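Local coordinates for protein regulator of chromosome condensation (Saccharomyces cerevisiae, PDB 3OF7) that promotes the exchange of GDP for GTP on the Ran-type GTPases Gsp1 and Gsp2, binds chromatin and controls RNA metabolism and nuclear transport, at residues A[22-32]-A[428-436]; A[83-94]-A[130-141]. One frame throughout, in Å; residues are numbered along the deposited sequence. Where two conformers were deposited one is given.

Contact 1: A[22-32]-A[428-436]; sequences MYLSVQPLDIF and ATQDHNIIL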
loop_
_atom_site.group_PDB
_atom_site.type_symbol
_atom_site.label_atom_id
_atom_site.label_comp_id
_atom_site.label_asym_id
_atom_site.label_seq_id
_atom_site.Cartn_x
_atom_site.Cartn_y
_atom_site.Cartn_z
ATOM N N MET A 22 -4.386 8.869 -8.579
ATOM C CA MET A 22 -4.248 7.686 -7.735
ATOM C C MET A 22 -4.273 8.014 -6.250
ATOM O O MET A 22 -4.699 7.184 -5.439
ATOM C CB MET A 22 -2.948 6.933 -8.050
ATOM C CG MET A 22 -2.935 6.190 -9.376
ATOM S SD MET A 22 -1.467 5.138 -9.490
ATOM C CE MET A 22 -0.196 6.385 -9.532
ATOM N N TYR A 23 -3.825 9.216 -5.892
ATOM C CA TYR A 23 -3.585 9.525 -4.483
ATOM C C TYR A 23 -4.520 10.536 -3.847
ATOM O O TYR A 23 -4.867 10.395 -2.678
ATOM C CB TYR A 23 -2.128 9.936 -4.261
ATOM C CG TYR A 23 -1.154 8.874 -4.705
ATOM C CD1 TYR A 23 -1.220 7.578 -4.184
ATOM C CD2 TYR A 23 -0.162 9.158 -5.650
ATOM C CE1 TYR A 23 -0.324 6.593 -4.593
ATOM C CE2 TYR A 23 0.742 8.172 -6.066
ATOM C CZ TYR A 23 0.652 6.900 -5.532
ATOM O OH TYR A 23 1.539 5.931 -5.935
ATOM N N LEU A 24 -4.920 11.550 -4.607
ATOM C CA LEU A 24 -5.698 12.648 -4.045
ATOM C C LEU A 24 -7.140 12.628 -4.536
ATOM O O LEU A 24 -7.402 12.566 -5.745
ATOM C CB LEU A 24 -5.041 13.998 -4.374
ATOM C CG LEU A 24 -3.546 14.165 -4.061
ATOM C CD1 LEU A 24 -3.059 15.555 -4.481
ATOM C CD2 LEU A 24 -3.224 13.895 -2.586
ATOM N N SER A 25 -8.071 12.662 -3.591
ATOM C CA SER A 25 -9.471 12.822 -3.915
ATOM C C SER A 25 -9.784 14.318 -4.037
ATOM O O SER A 25 -9.273 15.134 -3.257
ATOM C CB SER A 25 -10.326 12.174 -2.832
ATOM O OG SER A 25 -11.700 12.359 -3.089
ATOM N N VAL A 26 -10.609 14.683 -5.018
ATOM C CA VAL A 26 -11.043 16.088 -5.146
ATOM C C VAL A 26 -12.010 16.440 -4.011
ATOM O O VAL A 26 -11.973 17.546 -3.468
ATOM C CB VAL A 26 -11.670 16.389 -6.533
ATOM C CG1 VAL A 26 -12.083 17.873 -6.642
ATOM C CG2 VAL A 26 -10.701 16.029 -7.648
ATOM N N GLN A 27 -12.849 15.480 -3.636
ATOM C CA GLN A 27 -13.826 15.667 -2.573
ATOM C C GLN A 27 -13.278 15.160 -1.247
ATOM O O GLN A 27 -12.614 14.121 -1.218
ATOM C CB GLN A 27 -15.099 14.878 -2.876
ATOM C CG GLN A 27 -15.589 14.921 -4.310
ATOM C CD GLN A 27 -16.700 13.909 -4.548
ATOM O OE1 GLN A 27 -17.806 14.070 -4.047
ATOM N NE2 GLN A 27 -16.403 12.854 -5.306
ATOM N N PRO A 28 -13.580 15.866 -0.139
ATOM C CA PRO A 28 -13.243 15.321 1.178
ATOM C C PRO A 28 -14.044 14.037 1.422
ATOM O O PRO A 28 -15.138 13.873 0.860
ATOM C CB PRO A 28 -13.649 16.441 2.142
ATOM C CG PRO A 28 -14.688 17.218 1.396
ATOM C CD PRO A 28 -14.264 17.170 -0.036
ATOM N N LEU A 29 -13.497 13.141 2.239
ATOM C CA LEU A 29 -14.002 11.772 2.330
ATOM C C LEU A 29 -14.500 11.393 3.716
ATOM O O LEU A 29 -13.918 11.800 4.723
ATOM C CB LEU A 29 -12.884 10.786 1.939
ATOM C CG LEU A 29 -12.264 10.908 0.547
ATOM C CD1 LEU A 29 -10.923 10.162 0.481
ATOM C CD2 LEU A 29 -13.219 10.429 -0.541
ATOM N N ASP A 30 -15.566 10.597 3.763
ATOM C CA ASP A 30 -15.858 9.802 4.952
ATOM C C ASP A 30 -14.776 8.720 5.017
ATOM O O ASP A 30 -14.531 8.029 4.028
ATOM C CB ASP A 30 -17.233 9.136 4.837
ATOM C CG ASP A 30 -18.380 10.120 5.010
ATOM O OD1 ASP A 30 -18.217 11.135 5.730
ATOM O OD2 ASP A 30 -19.446 9.860 4.424
ATOM N N ILE A 31 -14.131 8.586 6.167
ATOM C CA ILE A 31 -13.088 7.568 6.369
ATOM C C ILE A 31 -13.634 6.402 7.201
ATOM O O ILE A 31 -14.242 6.611 8.245
ATOM C CB ILE A 31 -11.822 8.180 7.056
ATOM C CG1 ILE A 31 -11.259 9.357 6.241
ATOM C CG2 ILE A 31 -10.740 7.101 7.339
ATOM C CD1 ILE A 31 -10.838 9.019 4.809
ATOM N N PHE A 32 -13.406 5.178 6.729
ATOM C CA PHE A 32 -13.847 3.971 7.413
ATOM C C PHE A 32 -12.647 3.100 7.741
ATOM O O PHE A 32 -11.731 2.989 6.933
ATOM C CB PHE A 32 -14.794 3.168 6.522
ATOM C CG PHE A 32 -16.008 3.932 6.094
ATOM C CD1 PHE A 32 -17.153 3.943 6.890
ATOM C CD2 PHE A 32 -16.000 4.661 4.912
ATOM C CE1 PHE A 32 -18.284 4.666 6.501
ATOM C CE2 PHE A 32 -17.126 5.378 4.515
ATOM C CZ PHE A 32 -18.264 5.380 5.306
ATOM N N ALA A 428 -23.013 1.038 7.117
ATOM C CA ALA A 428 -22.162 2.231 7.067
ATOM C C ALA A 428 -21.723 2.629 5.659
ATOM O O ALA A 428 -21.575 3.815 5.371
ATOM C CB ALA A 428 -20.949 2.052 7.965
ATOM N N THR A 429 -21.534 1.647 4.783
ATOM C CA THR A 429 -20.943 1.916 3.470
ATOM C C THR A 429 -21.782 1.468 2.274
ATOM O O THR A 429 -21.378 1.693 1.137
ATOM C CB THR A 429 -19.527 1.278 3.337
ATOM O OG1 THR A 429 -19.626 -0.148 3.440
ATOM C CG2 THR A 429 -18.598 1.794 4.416
ATOM N N GLN A 430 -22.944 0.855 2.514
ATOM C CA GLN A 430 -23.725 0.277 1.419
ATOM C C GLN A 430 -24.185 1.304 0.379
ATOM O O GLN A 430 -24.393 0.950 -0.774
ATOM C CB GLN A 430 -24.920 -0.525 1.942
ATOM C CG GLN A 430 -25.986 0.308 2.646
ATOM C CD GLN A 430 -27.106 -0.554 3.240
ATOM O OE1 GLN A 430 -27.224 -1.747 2.942
ATOM N NE2 GLN A 430 -27.920 0.054 4.088
ATOM N N ASP A 431 -24.333 2.563 0.788
ATOM C CA ASP A 431 -24.743 3.613 -0.138
ATOM C C ASP A 431 -23.629 4.640 -0.378
ATOM O O ASP A 431 -23.880 5.794 -0.763
ATOM C CB ASP A 431 -26.044 4.262 0.342
ATOM C CG ASP A 431 -27.198 3.278 0.369
ATOM O OD1 ASP A 431 -27.326 2.478 -0.580
ATOM O OD2 ASP A 431 -27.984 3.298 1.339
ATOM N N HIS A 432 -22.391 4.207 -0.144
ATOM C CA HIS A 432 -21.231 5.060 -0.402
ATOM C C HIS A 432 -20.566 4.694 -1.707
ATOM O O HIS A 432 -20.545 3.526 -2.109
ATOM C CB HIS A 432 -20.197 4.956 0.722
ATOM C CG HIS A 432 -20.424 5.917 1.843
ATOM N ND1 HIS A 432 -21.452 5.773 2.751
ATOM C CD2 HIS A 432 -19.745 7.028 2.215
ATOM C CE1 HIS A 432 -21.401 6.759 3.628
ATOM N NE2 HIS A 432 -20.368 7.530 3.330
ATOM N N ASN A 433 -20.018 5.722 -2.347
ATOM C CA ASN A 433 -19.136 5.593 -3.476
ATOM C C ASN A 433 -17.719 5.540 -2.888
ATOM O O ASN A 433 -17.190 6.557 -2.465
ATOM C CB ASN A 433 -19.330 6.833 -4.366
ATOM C CG ASN A 433 -18.667 6.708 -5.715
ATOM O OD1 ASN A 433 -18.189 7.706 -6.284
ATOM N ND2 ASN A 433 -18.644 5.502 -6.250
ATOM N N ILE A 434 -17.129 4.348 -2.823
ATOM C CA ILE A 434 -15.777 4.185 -2.262
ATOM C C ILE A 434 -14.756 4.697 -3.280
ATOM O O ILE A 434 -14.788 4.300 -4.450
ATOM C CB ILE A 434 -15.478 2.708 -1.868
ATOM C CG1 ILE A 434 -16.455 2.221 -0.776
ATOM C CG2 ILE A 434 -14.008 2.528 -1.413
ATOM C CD1 ILE A 434 -16.422 3.048 0.533
ATOM N N ILE A 435 -13.867 5.578 -2.826
ATOM C CA ILE A 435 -12.925 6.271 -3.717
ATOM C C ILE A 435 -11.491 5.762 -3.519
ATOM O O ILE A 435 -10.774 5.500 -4.501
ATOM C CB ILE A 435 -12.985 7.819 -3.511
ATOM C CG1 ILE A 435 -14.422 8.358 -3.614
ATOM C CG2 ILE A 435 -12.061 8.565 -4.499
ATOM C CD1 ILE A 435 -15.087 8.108 -4.948
ATOM N N LEU A 436 -11.080 5.619 -2.259
ATOM C CA LEU A 436 -9.716 5.195 -1.931
ATOM C C LEU A 436 -9.742 4.020 -0.965
ATOM O O LEU A 436 -10.626 3.935 -0.118
ATOM C CB LEU A 436 -8.924 6.355 -1.311
ATOM C CG LEU A 436 -8.699 7.635 -2.131
ATOM C CD1 LEU A 436 -8.039 8.712 -1.252
ATOM C CD2 LEU A 436 -7.864 7.398 -3.389
#

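Contact 2: A[83-94]-A[130-141]; sequences DEESNVWSWGCN and ESTPAKIPRESF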
loop_
_atom_site.group_PDB
_atom_site.type_symbol
_atom_site.label_atom_id
_atom_site.label_comp_id
_atom_site.label_asym_id
_atom_site.label_seq_id
_atom_site.Cartn_x
_atom_site.Cartn_y
_atom_site.Cartn_z
ATOM N N ASP A 83 -5.221 16.266 4.693
ATOM C CA ASP A 83 -6.434 17.052 4.551
ATOM C C ASP A 83 -6.315 18.142 3.480
ATOM O O ASP A 83 -5.272 18.284 2.826
ATOM C CB ASP A 83 -6.914 17.607 5.910
ATOM C CG ASP A 83 -5.954 18.621 6.529
ATOM O OD1 ASP A 83 -5.234 19.333 5.789
ATOM O OD2 ASP A 83 -5.953 18.719 7.779
ATOM N N GLU A 84 -7.392 18.899 3.295
ATOM C CA GLU A 84 -7.425 19.945 2.275
ATOM C C GLU A 84 -6.350 21.024 2.434
ATOM O O GLU A 84 -5.894 21.589 1.431
ATOM C CB GLU A 84 -8.809 20.587 2.214
ATOM C CG GLU A 84 -9.835 19.723 1.501
ATOM C CD GLU A 84 -11.228 20.321 1.549
ATOM O OE1 GLU A 84 -11.385 21.475 2.020
ATOM O OE2 GLU A 84 -12.163 19.625 1.118
ATOM N N GLU A 85 -5.958 21.306 3.679
ATOM C CA GLU A 85 -4.925 22.321 3.878
ATOM C C GLU A 85 -3.533 21.699 3.989
ATOM O O GLU A 85 -2.564 22.347 4.408
ATOM C CB GLU A 85 -5.267 23.257 5.037
ATOM C CG GLU A 85 -6.465 24.151 4.723
ATOM C CD GLU A 85 -6.476 24.643 3.278
ATOM O OE1 GLU A 85 -7.491 24.431 2.577
ATOM O OE2 GLU A 85 -5.473 25.241 2.835
ATOM N N SER A 86 -3.435 20.452 3.532
ATOM C CA SER A 86 -2.179 19.702 3.488
ATOM C C SER A 86 -1.542 19.435 4.870
ATOM O O SER A 86 -0.321 19.265 4.980
ATOM C CB SER A 86 -1.187 20.368 2.520
ATOM O OG SER A 86 -0.087 19.520 2.249
ATOM N N ASN A 87 -2.360 19.383 5.917
ATOM C CA ASN A 87 -1.886 18.870 7.208
ATOM C C ASN A 87 -1.814 17.354 7.141
ATOM O O ASN A 87 -2.662 16.718 6.512
ATOM C CB ASN A 87 -2.808 19.265 8.358
ATOM C CG ASN A 87 -2.762 20.749 8.670
ATOM O OD1 ASN A 87 -1.720 21.301 9.050
ATOM N ND2 ASN A 87 -3.904 21.400 8.526
ATOM N N VAL A 88 -0.801 16.793 7.796
ATOM C CA VAL A 88 -0.636 15.347 7.890
ATOM C C VAL A 88 -1.153 14.823 9.229
ATOM O O VAL A 88 -0.710 15.265 10.302
ATOM C CB VAL A 88 0.844 14.925 7.669
ATOM C CG1 VAL A 88 0.999 13.405 7.725
ATOM C CG2 VAL A 88 1.366 15.463 6.334
ATOM N N TRP A 89 -2.103 13.897 9.153
ATOM C CA TRP A 89 -2.656 13.224 10.316
ATOM C C TRP A 89 -2.012 11.842 10.409
ATOM O O TRP A 89 -1.651 11.249 9.388
ATOM C CB TRP A 89 -4.159 13.028 10.152
ATOM C CG TRP A 89 -4.989 14.281 10.051
ATOM C CD1 TRP A 89 -4.939 15.239 9.071
ATOM C CD2 TRP A 89 -6.021 14.684 10.953
ATOM N NE1 TRP A 89 -5.875 16.225 9.321
ATOM C CE2 TRP A 89 -6.554 15.903 10.467
ATOM C CE3 TRP A 89 -6.542 14.140 12.135
ATOM C CZ2 TRP A 89 -7.584 16.589 11.130
ATOM C CZ3 TRP A 89 -7.574 14.813 12.782
ATOM C CH2 TRP A 89 -8.079 16.026 12.281
ATOM N N SER A 90 -1.908 11.319 11.628
ATOM C CA SER A 90 -1.337 9.989 11.839
ATOM C C SER A 90 -1.995 9.285 13.015
ATOM O O SER A 90 -2.490 9.929 13.953
ATOM C CB SER A 90 0.172 10.095 12.091
ATOM O OG SER A 90 0.430 10.758 13.319
ATOM N N TRP A 91 -2.013 7.959 12.946
ATOM C CA TRP A 91 -2.423 7.124 14.070
ATOM C C TRP A 91 -1.847 5.732 13.886
ATOM O O TRP A 91 -1.493 5.342 12.771
ATOM C CB TRP A 91 -3.950 7.074 14.213
ATOM C CG TRP A 91 -4.671 6.353 13.105
ATOM C CD1 TRP A 91 -4.997 5.031 13.076
ATOM C CD2 TRP A 91 -5.178 6.919 11.887
ATOM N NE1 TRP A 91 -5.666 4.734 11.917
ATOM C CE2 TRP A 91 -5.789 5.873 11.166
ATOM C CE3 TRP A 91 -5.158 8.205 11.328
ATOM C CZ2 TRP A 91 -6.391 6.070 9.916
ATOM C CZ3 TRP A 91 -5.755 8.399 10.082
ATOM C CH2 TRP A 91 -6.354 7.336 9.391
ATOM N N GLY A 92 -1.749 4.994 14.987
ATOM C CA GLY A 92 -1.152 3.669 14.984
ATOM C C GLY A 92 -0.004 3.584 15.966
ATOM O O GLY A 92 0.061 4.350 16.938
ATOM N N CYS A 93 0.920 2.666 15.705
ATOM C CA CYS A 93 1.994 2.396 16.645
ATOM C C CYS A 93 3.127 3.429 16.557
ATOM O O CYS A 93 3.729 3.628 15.497
ATOM C CB CYS A 93 2.533 0.985 16.438
ATOM S SG CYS A 93 3.739 0.524 17.689
ATOM N N ASN A 94 3.404 4.087 17.681
ATOM C CA ASN A 94 4.461 5.090 17.743
ATOM C C ASN A 94 5.736 4.618 18.456
ATOM O O ASN A 94 6.585 5.442 18.819
ATOM C CB ASN A 94 3.949 6.367 18.412
ATOM C CG ASN A 94 4.663 7.614 17.908
ATOM O OD1 ASN A 94 5.323 7.583 16.871
ATOM N ND2 ASN A 94 4.523 8.715 18.636
ATOM N N GLU A 130 -2.143 7.567 20.604
ATOM C CA GLU A 130 -1.771 6.743 19.442
ATOM C C GLU A 130 -2.986 6.225 18.688
ATOM O O GLU A 130 -2.970 6.145 17.460
ATOM C CB GLU A 130 -0.902 5.559 19.868
ATOM C CG GLU A 130 0.512 5.923 20.270
ATOM C CD GLU A 130 1.268 4.747 20.866
ATOM O OE1 GLU A 130 1.740 3.875 20.101
ATOM O OE2 GLU A 130 1.407 4.705 22.108
ATOM N N SER A 131 -4.033 5.864 19.425
ATOM C CA SER A 131 -5.250 5.318 18.823
ATOM C C SER A 131 -6.223 6.397 18.328
ATOM O O SER A 131 -7.245 6.081 17.706
ATOM C CB SER A 131 -5.949 4.353 19.791
ATOM O OG SER A 131 -6.387 5.022 20.960
ATOM N N THR A 132 -5.906 7.659 18.597
ATOM C CA THR A 132 -6.750 8.764 18.147
ATOM C C THR A 132 -6.024 9.556 17.066
ATOM O O THR A 132 -4.953 10.120 17.327
ATOM C CB THR A 132 -7.181 9.694 19.314
ATOM O OG1 THR A 132 -7.842 8.921 20.326
ATOM C CG2 THR A 132 -8.138 10.797 18.817
ATOM N N PRO A 133 -6.595 9.587 15.844
ATOM C CA PRO A 133 -6.019 10.358 14.755
ATOM C C PRO A 133 -5.863 11.809 15.164
ATOM O O PRO A 133 -6.786 12.384 15.737
ATOM C CB PRO A 133 -7.073 10.244 13.651
ATOM C CG PRO A 133 -7.697 8.933 13.897
ATOM C CD PRO A 133 -7.771 8.820 15.396
ATOM N N ALA A 134 -4.699 12.378 14.884
ATOM C CA ALA A 134 -4.432 13.780 15.193
ATOM C C ALA A 134 -3.393 14.325 14.226
ATOM O O ALA A 134 -2.643 13.556 13.608
ATOM C CB ALA A 134 -3.963 13.938 16.653
ATOM N N LYS A 135 -3.333 15.652 14.114
ATOM C CA LYS A 135 -2.425 16.300 13.178
ATOM C C LYS A 135 -1.009 16.376 13.712
ATOM O O LYS A 135 -0.798 16.668 14.891
ATOM C CB LYS A 135 -2.908 17.707 12.828
ATOM C CG LYS A 135 -4.117 17.741 11.896
ATOM C CD LYS A 135 -4.601 19.161 11.617
ATOM C CE LYS A 135 -5.468 19.698 12.757
ATOM N NZ LYS A 135 -5.952 21.093 12.494
ATOM N N ILE A 136 -0.049 16.105 12.831
ATOM C CA ILE A 136 1.348 16.444 13.068
ATOM C C ILE A 136 1.429 17.976 13.020
ATOM O O ILE A 136 0.848 18.597 12.119
ATOM C CB ILE A 136 2.280 15.809 11.995
ATOM C CG1 ILE A 136 2.245 14.277 12.088
ATOM C CG2 ILE A 136 3.724 16.328 12.120
ATOM C CD1 ILE A 136 3.041 13.568 11.002
ATOM N N PRO A 137 2.113 18.591 14.002
ATOM C CA PRO A 137 2.239 20.050 13.988
ATOM C C PRO A 137 2.719 20.579 12.641
ATOM O O PRO A 137 3.660 20.044 12.049
ATOM C CB PRO A 137 3.265 20.321 15.091
ATOM C CG PRO A 137 3.025 19.228 16.062
ATOM C CD PRO A 137 2.698 18.007 15.223
ATOM N N ARG A 138 2.057 21.628 12.164
ATOM C CA ARG A 138 2.340 22.191 10.855
ATOM C C ARG A 138 3.786 22.674 10.719
ATOM O O ARG A 138 4.374 22.608 9.636
ATOM C CB ARG A 138 1.363 23.328 10.568
ATOM C CG ARG A 138 1.126 23.556 9.121
ATOM C CD ARG A 138 -0.070 24.453 8.888
ATOM N NE ARG A 138 -0.105 24.841 7.487
ATOM C CZ ARG A 138 -0.711 24.145 6.533
ATOM N NH1 ARG A 138 -1.363 23.022 6.831
ATOM N NH2 ARG A 138 -0.678 24.581 5.283
ATOM N N GLU A 139 4.352 23.134 11.830
ATOM C CA GLU A 139 5.722 23.646 11.868
ATOM C C GLU A 139 6.737 22.558 11.569
ATOM O O GLU A 139 7.837 22.854 11.122
ATOM C CB GLU A 139 6.037 24.291 13.226
ATOM C CG GLU A 139 4.934 25.176 13.789
ATOM C CD GLU A 139 3.958 24.403 14.668
ATOM O OE1 GLU A 139 4.370 23.932 15.754
ATOM O OE2 GLU A 139 2.776 24.281 14.277
ATOM N N SER A 140 6.350 21.300 11.792
ATOM C CA SER A 140 7.202 20.148 11.492
ATOM C C SER A 140 7.487 20.002 9.999
ATOM O O SER A 140 8.413 19.288 9.613
ATOM C CB SER A 140 6.580 18.854 12.028
ATOM O OG SER A 140 6.467 18.904 13.439
ATOM N N PHE A 141 6.694 20.682 9.170
ATOM C CA PHE A 141 6.903 20.670 7.725
ATOM C C PHE A 141 7.140 22.081 7.193
ATOM O O PHE A 141 6.188 22.737 6.755
ATOM C CB PHE A 141 5.706 20.053 6.986
ATOM C CG PHE A 141 5.386 18.641 7.393
ATOM C CD1 PHE A 141 6.152 17.575 6.928
ATOM C CD2 PHE A 141 4.288 18.375 8.207
ATOM C CE1 PHE A 141 5.839 16.263 7.281
ATOM C CE2 PHE A 141 3.970 17.061 8.577
ATOM C CZ PHE A 141 4.752 16.006 8.113
HETATM O O HOH W 1 0.707 18.713 9.370
#

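Contact 1: A[22-32]-A[428-436]
The ring of F32 takes the methyl CG2 of T429 over the centre of one face, a CH-pi contact with CG2 3.5 Å from the ring centroid, while NE2 of H432 lies at its edge. The H432 ring in turn receives F32 CZ over one face, offset toward the rim, and D30 OD2 at its edge. F32 and H432 thus form an edge-to-face pair, planes 88° apart. This is the closure of the RCC1 beta-propeller: strand 30-34, from the N-terminal part of the chain, joins the sheet that holds 432-439 from the far end, with strand 443-450 between them. Since one strand intervenes, side chains rather than backbone bonds bridge the two segments. H432 NE2 donates to D30 OD2 at 2.7 Å, nearly straight and within the imidazole plane, using the anti lone pair of the carboxylate oxygen; the other oxygen, OD1, makes a salt bridge with R64, so both carboxylate oxygens of the buried D30 are engaged. With CG anti to its carbonyl carbon (chi1 -58°), F32 also brings CE1 to 4.0 Å from A428 CB. Farther along, I435 and L436 form a classic beta bulge opposite G447, and L29 spreads its two methyls over both: CD2 meets I435 CG1 at 3.9 Å, and CD1 meets L436 CD1 at 3.7 Å.

Contact 2: A[83-94]-A[130-141]
R138 grips the backbone carbonyl of E85 end-on with two nitrogens, NH1 at 2.8 Å and NH2 at 3.1 Å from E85 O, and NH1 also donates to N87 OD1 at 2.8 Å. Both acceptors lie near the guanidinium plane, but NH1 stands above the amide plane of N87. CG anti to the backbone N (chi1 -154°) and an extended chain as far as NE carry the group there from the 3-10 segment 138-140. K135 lays CG over one face of the W89 indole, 3.5 Å from the five-membered ring centroid, a CH-pi contact, and its CD rests on N87 CB. P133 leans CG over one face of W91. On the flank of V88, CG1 meets I136 CD1 and CG2 meets F141 CE2.

Behind these lies the outer strand pairing of a four-stranded propeller blade: 134-135 runs antiparallel to 88-92, with S90 N bonded to A134 O and I136 N to V88 O. A water links V88 N to I136 O. At one end E130 accepts twice, its O from G92 N and its OE1 from N94 N at 2.9 Å. D83 steadies the other end, OD2 taking W89 NE1 at 2.9 Å and OD1 taking N87 N. Replacing R138 by a leucine would probably leave E85 O and N87 OD1 without these donors, with the N87 amide held by its weak bond from ND2 to D83 OD2. The chemistry is divided: backbone hydrogen bonds set the strand register, whereas the arginine, held by neutral oxygens, ties the 83-86 turn to the chain beyond the edge strand, and the D83 carboxylate, not in contact with the guanidinium, probably adds a mild favourable field.

Overall arrangement
Contacts 1 and 2 belong to adjacent blades of the seven-bladed propeller, their centres about 19 Å apart. Contact 1 brings the two ends of the fold together through segments 396 residues apart at their closest ends; contact 2, nested within that long loop, completes a single blade across a much shorter excursion of the chain. They meet where P28 CD packs 3.4 Å from E84 OE2; E84 belongs to the turn 83-86, and R138 holds the carbonyl of its next residue, E85. Strand 69-74, the first of the blade of contact 2, joins them further: F72 touches L436, while I69 touches both D83 and W89. The contact centres lie about 16 and 18 Å from the centre of the chain.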